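Local coordinates for protein geobacter metallireducens SMUG1 (Geobacter metallireducens, PDB 5H9I) that belongs, as a SMUG1 protein, to the uracil-DNA glycosylase superfamily, whose alpha/beta fold here holds a bound xanthine, at residues R176-L181 / E202-E207; V185-G190 / R231-L236. All coordinates share one frame; numbering follows the deposited sequence.

Contact 1: residues R176-L181 / E202-E207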
loop_
_atom_site.group_PDB
_atom_site.type_symbol
_atom_site.label_atom_id
_atom_site.label_comp_id
_atom_site.label_asym_id
_atom_site.label_seq_id
_atom_site.Cartn_x
_atom_site.Cartn_y
_atom_site.Cartn_z
ATOM N N ARG A 176 4.713 -14.016 0.821
ATOM C CA ARG A 176 5.628 -14.097 -0.263
ATOM C C ARG A 176 6.570 -12.860 -0.310
ATOM O O ARG A 176 7.773 -13.017 -0.565
ATOM C CB ARG A 176 4.871 -14.174 -1.567
ATOM C CG ARG A 176 4.225 -15.555 -1.807
ATOM C CD ARG A 176 3.319 -15.529 -2.926
ATOM N NE ARG A 176 2.983 -16.909 -3.365
ATOM C CZ ARG A 176 1.986 -17.194 -4.167
ATOM N NH1 ARG A 176 1.110 -16.321 -4.639
ATOM N NH2 ARG A 176 1.866 -18.519 -4.475
ATOM N N THR A 177 6.010 -11.697 -0.041
ATOM C CA THR A 177 6.813 -10.465 -0.033
ATOM C C THR A 177 7.911 -10.533 0.995
ATOM O O THR A 177 9.079 -10.128 0.808
ATOM C CB THR A 177 5.886 -9.254 0.147
ATOM O OG1 THR A 177 4.934 -9.213 -0.898
ATOM C CG2 THR A 177 6.717 -7.999 0.230
ATOM N N VAL A 178 7.535 -11.034 2.182
ATOM C CA VAL A 178 8.501 -11.130 3.274
ATOM C C VAL A 178 9.562 -12.216 2.985
ATOM O O VAL A 178 10.748 -12.025 3.289
ATOM C CB VAL A 178 7.745 -11.378 4.635
ATOM C CG1 VAL A 178 8.693 -11.839 5.735
ATOM C CG2 VAL A 178 7.030 -10.096 4.992
ATOM N N VAL A 179 9.158 -13.336 2.418
ATOM C CA VAL A 179 10.169 -14.342 2.069
ATOM C C VAL A 179 11.133 -13.784 0.998
ATOM O O VAL A 179 12.326 -14.051 1.081
ATOM C CB VAL A 179 9.503 -15.626 1.557
ATOM C CG1 VAL A 179 10.542 -16.595 0.886
ATOM C CG2 VAL A 179 8.769 -16.279 2.748
ATOM N N LEU A 180 10.605 -12.966 0.044
ATOM C CA LEU A 180 11.557 -12.402 -0.959
ATOM C C LEU A 180 12.473 -11.318 -0.406
ATOM O O LEU A 180 13.694 -11.289 -0.661
ATOM C CB LEU A 180 10.733 -11.850 -2.038
ATOM C CG LEU A 180 11.518 -11.123 -3.221
ATOM C CD1 LEU A 180 12.241 -12.169 -4.022
ATOM C CD2 LEU A 180 10.621 -10.275 -4.045
ATOM N N LEU A 181 11.898 -10.338 0.334
ATOM C CA LEU A 181 12.651 -9.162 0.750
ATOM C C LEU A 181 13.454 -9.394 1.975
ATOM O O LEU A 181 14.395 -8.690 2.252
ATOM C CB LEU A 181 11.694 -7.952 0.936
ATOM C CG LEU A 181 10.924 -7.565 -0.311
ATOM C CD1 LEU A 181 10.108 -6.353 0.110
ATOM C CD2 LEU A 181 11.755 -7.177 -1.518
ATOM N N GLU A 202 2.785 -14.603 11.625
ATOM C CA GLU A 202 3.149 -15.391 12.821
ATOM C C GLU A 202 3.975 -16.631 12.435
ATOM O O GLU A 202 3.667 -17.349 11.509
ATOM C CB GLU A 202 1.903 -15.745 13.529
ATOM C CG GLU A 202 2.216 -16.466 14.845
ATOM C CD GLU A 202 1.023 -16.828 15.628
ATOM O OE1 GLU A 202 0.265 -15.922 15.944
ATOM O OE2 GLU A 202 0.846 -18.061 15.823
ATOM N N GLY A 203 5.072 -16.812 13.174
ATOM C CA GLY A 203 6.029 -17.834 12.985
ATOM C C GLY A 203 7.117 -17.560 12.050
ATOM O O GLY A 203 8.072 -18.339 11.948
ATOM N N PHE A 204 7.062 -16.452 11.314
ATOM C CA PHE A 204 8.205 -15.978 10.614
ATOM C C PHE A 204 9.216 -15.323 11.588
ATOM O O PHE A 204 8.897 -14.737 12.616
ATOM C CB PHE A 204 7.764 -14.952 9.517
ATOM C CG PHE A 204 7.100 -15.594 8.349
ATOM C CD1 PHE A 204 5.835 -16.171 8.434
ATOM C CD2 PHE A 204 7.697 -15.656 7.132
ATOM C CE1 PHE A 204 5.206 -16.777 7.372
ATOM C CE2 PHE A 204 7.057 -16.192 6.028
ATOM C CZ PHE A 204 5.841 -16.843 6.147
ATOM N N ASP A 205 10.440 -15.329 11.139
ATOM C CA ASP A 205 11.478 -14.704 11.916
ATOM C C ASP A 205 11.549 -13.178 11.652
ATOM O O ASP A 205 12.523 -12.667 11.092
ATOM C CB ASP A 205 12.774 -15.383 11.602
ATOM C CG ASP A 205 13.858 -15.023 12.623
ATOM O OD1 ASP A 205 13.603 -14.449 13.699
ATOM O OD2 ASP A 205 15.003 -15.375 12.302
ATOM N N VAL A 206 10.484 -12.456 12.002
ATOM C CA VAL A 206 10.356 -11.010 11.786
ATOM C C VAL A 206 9.670 -10.428 12.985
ATOM O O VAL A 206 8.881 -11.107 13.579
ATOM C CB VAL A 206 9.476 -10.552 10.600
ATOM C CG1 VAL A 206 10.098 -10.793 9.318
ATOM C CG2 VAL A 206 8.094 -11.149 10.643
ATOM N N GLU A 207 9.956 -9.188 13.355
ATOM C CA GLU A 207 9.221 -8.510 14.325
ATOM C C GLU A 207 8.147 -7.740 13.595
ATOM O O GLU A 207 8.401 -7.253 12.474
ATOM C CB GLU A 207 10.133 -7.522 15.099
ATOM C CG GLU A 207 11.217 -8.188 15.911
ATOM C CD GLU A 207 10.727 -9.228 16.953
ATOM O OE1 GLU A 207 9.625 -9.067 17.622
ATOM O OE2 GLU A 207 11.448 -10.244 17.042
#

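Contact 2: residues V185-G190 / R231-L236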
loop_
_atom_site.group_PDB
_atom_site.type_symbol
_atom_site.label_atom_id
_atom_site.label_comp_id
_atom_site.label_asym_id
_atom_site.label_seq_id
_atom_site.Cartn_x
_atom_site.Cartn_y
_atom_site.Cartn_z
ATOM N N VAL A 185 11.996 -6.358 10.247
ATOM C CA VAL A 185 10.867 -5.750 10.885
ATOM C C VAL A 185 9.812 -5.387 9.824
ATOM O O VAL A 185 10.229 -4.907 8.756
ATOM C CB VAL A 185 11.265 -4.467 11.641
ATOM C CG1 VAL A 185 10.153 -3.935 12.461
ATOM C CG2 VAL A 185 12.480 -4.692 12.498
ATOM N N VAL A 186 8.575 -5.678 10.136
ATOM C CA VAL A 186 7.429 -5.306 9.303
ATOM C C VAL A 186 6.614 -4.360 10.092
ATOM O O VAL A 186 6.227 -4.673 11.252
ATOM C CB VAL A 186 6.669 -6.514 8.855
ATOM C CG1 VAL A 186 5.428 -6.194 8.108
ATOM C CG2 VAL A 186 7.590 -7.472 8.032
ATOM N N ILE A 187 6.267 -3.208 9.551
ATOM C CA ILE A 187 5.612 -2.158 10.297
ATOM C C ILE A 187 4.278 -1.881 9.619
ATOM O O ILE A 187 4.289 -1.366 8.470
ATOM C CB ILE A 187 6.467 -0.865 10.310
ATOM C CG1 ILE A 187 7.860 -1.131 10.875
ATOM C CG2 ILE A 187 5.727 0.271 11.002
ATOM C CD1 ILE A 187 8.840 -0.044 10.907
ATOM N N GLY A 188 3.177 -2.103 10.320
ATOM C CA GLY A 188 1.895 -1.677 9.853
ATOM C C GLY A 188 1.747 -0.164 9.967
ATOM O O GLY A 188 2.034 0.396 11.041
ATOM N N VAL A 189 1.227 0.435 8.930
ATOM C CA VAL A 189 0.880 1.879 9.007
ATOM C C VAL A 189 -0.613 1.896 9.351
ATOM O O VAL A 189 -1.490 1.656 8.522
ATOM C CB VAL A 189 1.173 2.576 7.717
ATOM C CG1 VAL A 189 0.804 4.071 7.824
ATOM C CG2 VAL A 189 2.615 2.365 7.294
ATOM N N GLY A 190 -0.837 2.147 10.637
ATOM C CA GLY A 190 -2.227 2.065 11.208
ATOM C C GLY A 190 -2.505 0.738 11.814
ATOM O O GLY A 190 -1.811 -0.272 11.605
ATOM N N ARG A 231 9.392 8.681 16.913
ATOM C CA ARG A 231 9.396 8.050 18.201
ATOM C C ARG A 231 9.028 6.578 18.258
ATOM O O ARG A 231 9.698 5.747 18.848
ATOM C CB ARG A 231 8.497 8.834 19.236
ATOM C CG ARG A 231 8.219 8.058 20.534
ATOM C CD ARG A 231 7.532 8.902 21.636
ATOM N NE ARG A 231 6.177 9.283 21.248
ATOM C CZ ARG A 231 5.164 8.438 21.123
ATOM N NH1 ARG A 231 5.325 7.142 21.386
ATOM N NH2 ARG A 231 3.962 8.903 20.774
ATOM N N GLN A 232 7.944 6.173 17.536
ATOM C CA GLN A 232 7.545 4.865 17.471
ATOM C C GLN A 232 8.577 3.971 16.855
ATOM O O GLN A 232 8.841 2.854 17.239
ATOM C CB GLN A 232 6.216 4.692 16.723
ATOM C CG GLN A 232 5.072 5.356 17.514
ATOM C CD GLN A 232 3.789 5.368 16.712
ATOM O OE1 GLN A 232 3.796 5.821 15.605
ATOM N NE2 GLN A 232 2.701 4.777 17.204
ATOM N N LEU A 233 9.167 4.450 15.740
ATOM C CA LEU A 233 10.264 3.689 15.170
ATOM C C LEU A 233 11.452 3.449 16.058
ATOM O O LEU A 233 12.013 2.398 16.035
ATOM C CB LEU A 233 10.696 4.362 13.850
ATOM C CG LEU A 233 9.648 4.335 12.676
ATOM C CD1 LEU A 233 9.954 5.403 11.642
ATOM C CD2 LEU A 233 9.458 2.947 12.101
ATOM N N ALA A 234 11.835 4.468 16.777
ATOM C CA ALA A 234 12.925 4.336 17.707
ATOM C C ALA A 234 12.605 3.322 18.783
ATOM O O ALA A 234 13.454 2.491 19.124
ATOM C CB ALA A 234 13.208 5.710 18.287
ATOM N N GLU A 235 11.372 3.323 19.263
ATOM C CA GLU A 235 10.942 2.323 20.254
ATOM C C GLU A 235 10.934 0.931 19.720
ATOM O O GLU A 235 11.234 0.023 20.445
ATOM C CB GLU A 235 9.526 2.572 20.769
ATOM C CG GLU A 235 9.293 3.833 21.452
ATOM C CD GLU A 235 7.786 4.057 21.642
ATOM O OE1 GLU A 235 6.962 3.130 21.366
ATOM O OE2 GLU A 235 7.443 5.192 22.022
ATOM N N LEU A 236 10.748 0.729 18.412
ATOM C CA LEU A 236 10.882 -0.487 17.713
ATOM C C LEU A 236 12.323 -0.911 17.365
ATOM O O LEU A 236 12.545 -1.959 16.753
ATOM C CB LEU A 236 10.099 -0.493 16.365
ATOM C CG LEU A 236 8.640 -0.947 16.242
ATOM C CD1 LEU A 236 7.815 -0.220 17.266
ATOM C CD2 LEU A 236 8.105 -0.598 14.873
#

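Contact 1: residues R176-L181 / E202-E207
Phe204 brings one side of its ring, CD2 and CE2, up to two neighbouring valines on helix 160-181, meeting Val179 at its edge and Val178 along a more slanting approach. CG2 of Val179 comes up to CE2 in the plane of the ring, 3.7 Å away, and the two side chains stand at about a right angle. The methyl thus abuts the rim of the aromatic ring and does not lie over a face. One step back along the helix, Val178 points its CB at the loop, and its CG1 touches two partners: CD2 of Phe204 at 4.2 Å and CG1 of Val206 at 4.0 Å. Val178 owes this reach to a first torsion of 165°, which sets CG1 anti to the backbone N.

On the other side of the contact, Phe204 and Val206 both direct their CB atoms at the helix, while Asp205, the centre of an inverse gamma turn, carries its carboxylate away from it. The turn brings two apolar residues to bear on one helical surface and keeps the charge off it. The branch at CB of Val178 holds its methyls close to the helix, where CG1 can meet the loop, and the longer phenylalanine spans the gap from the other side.

No hydrogen bond joins the segments, and only 143 Å² is buried in all. The two segments therefore meet through apolar contact alone, a join that depends on shape and on the exclusion of water, mainly around buried Val178, with Val179 at the solvent side.

Contact 2: residues V185-G190 / R231-L236
A chi1 of -57° turns CG1 of Ile187 anti to its own carbonyl carbon, and a chi2 of 177° then extends the chain, carrying CD1 out from strand 185-189 to the helix. Leu233, with CG likewise anti to the carbonyl carbon, sends CD2 to meet it, although its CB does not aim straight at the strand. The two methyls, Ile187 CD1 and Leu233 CD2, lie 3.3 Å apart, closer than usual van der Waals contact, so the packing is tight here. The side chains cross at about a right angle, and contact falls at their ends.

Leu236, three residues on from Leu233, adds a second apolar prop. Its CD2 approaches the isoleucine shaft at CG1, 4.0 Å away, and remains close to CD1 as well, at 4.1 Å. Ile187 is thus met by one leucine at its terminal methyl and by another along its length. An isoleucine suits this place because its longer branch bridges backbones whose nearest CA atoms, those of Ile187 and Leu233, are 8.9 Å apart. Away from this apolar contact, the exposed side chains of Arg231 and Glu235 form a salt bridge one helical turn apart, NH1 to OE2 at 2.9 Å; NH1 meets the oxygen on its syn side, 26° out of the carboxylate plane.

Strand 185-189 runs between strands 55-59 and 207-211 in the parallel sheet, and helix 219-235 packs on the face to which Ile187 points. Phe57 and Ile211, from those flanking strands, also touch both Ile187 and Leu233, while Val186 points away to Cys197 and Leu201 of helix 191-201.

Overall arrangement
Contacts 1 and 2 have centres 16 Å apart and meet at strand 185-189, which follows helix 160-181 in the chain. Glu207 O lies 2.8 Å from Val186 N, a probable hydrogen bond between neighbouring parallel strands, and Val178 CG2 packs on Val186 CG2 at 4.1 Å. Their segments alternate along the sequence; contact 1 joins a helix to the loop before edge strand 207-211, and contact 2 sets strand 185-189 against helix 219-235. The side chain of Ile187 is about 12 Å from the xanthine, and Val189 touches Phe74 and His213 of its pocket. Leu233, about 9 Å from pentanoic acid, touches Phe240 of that ligand's pocket.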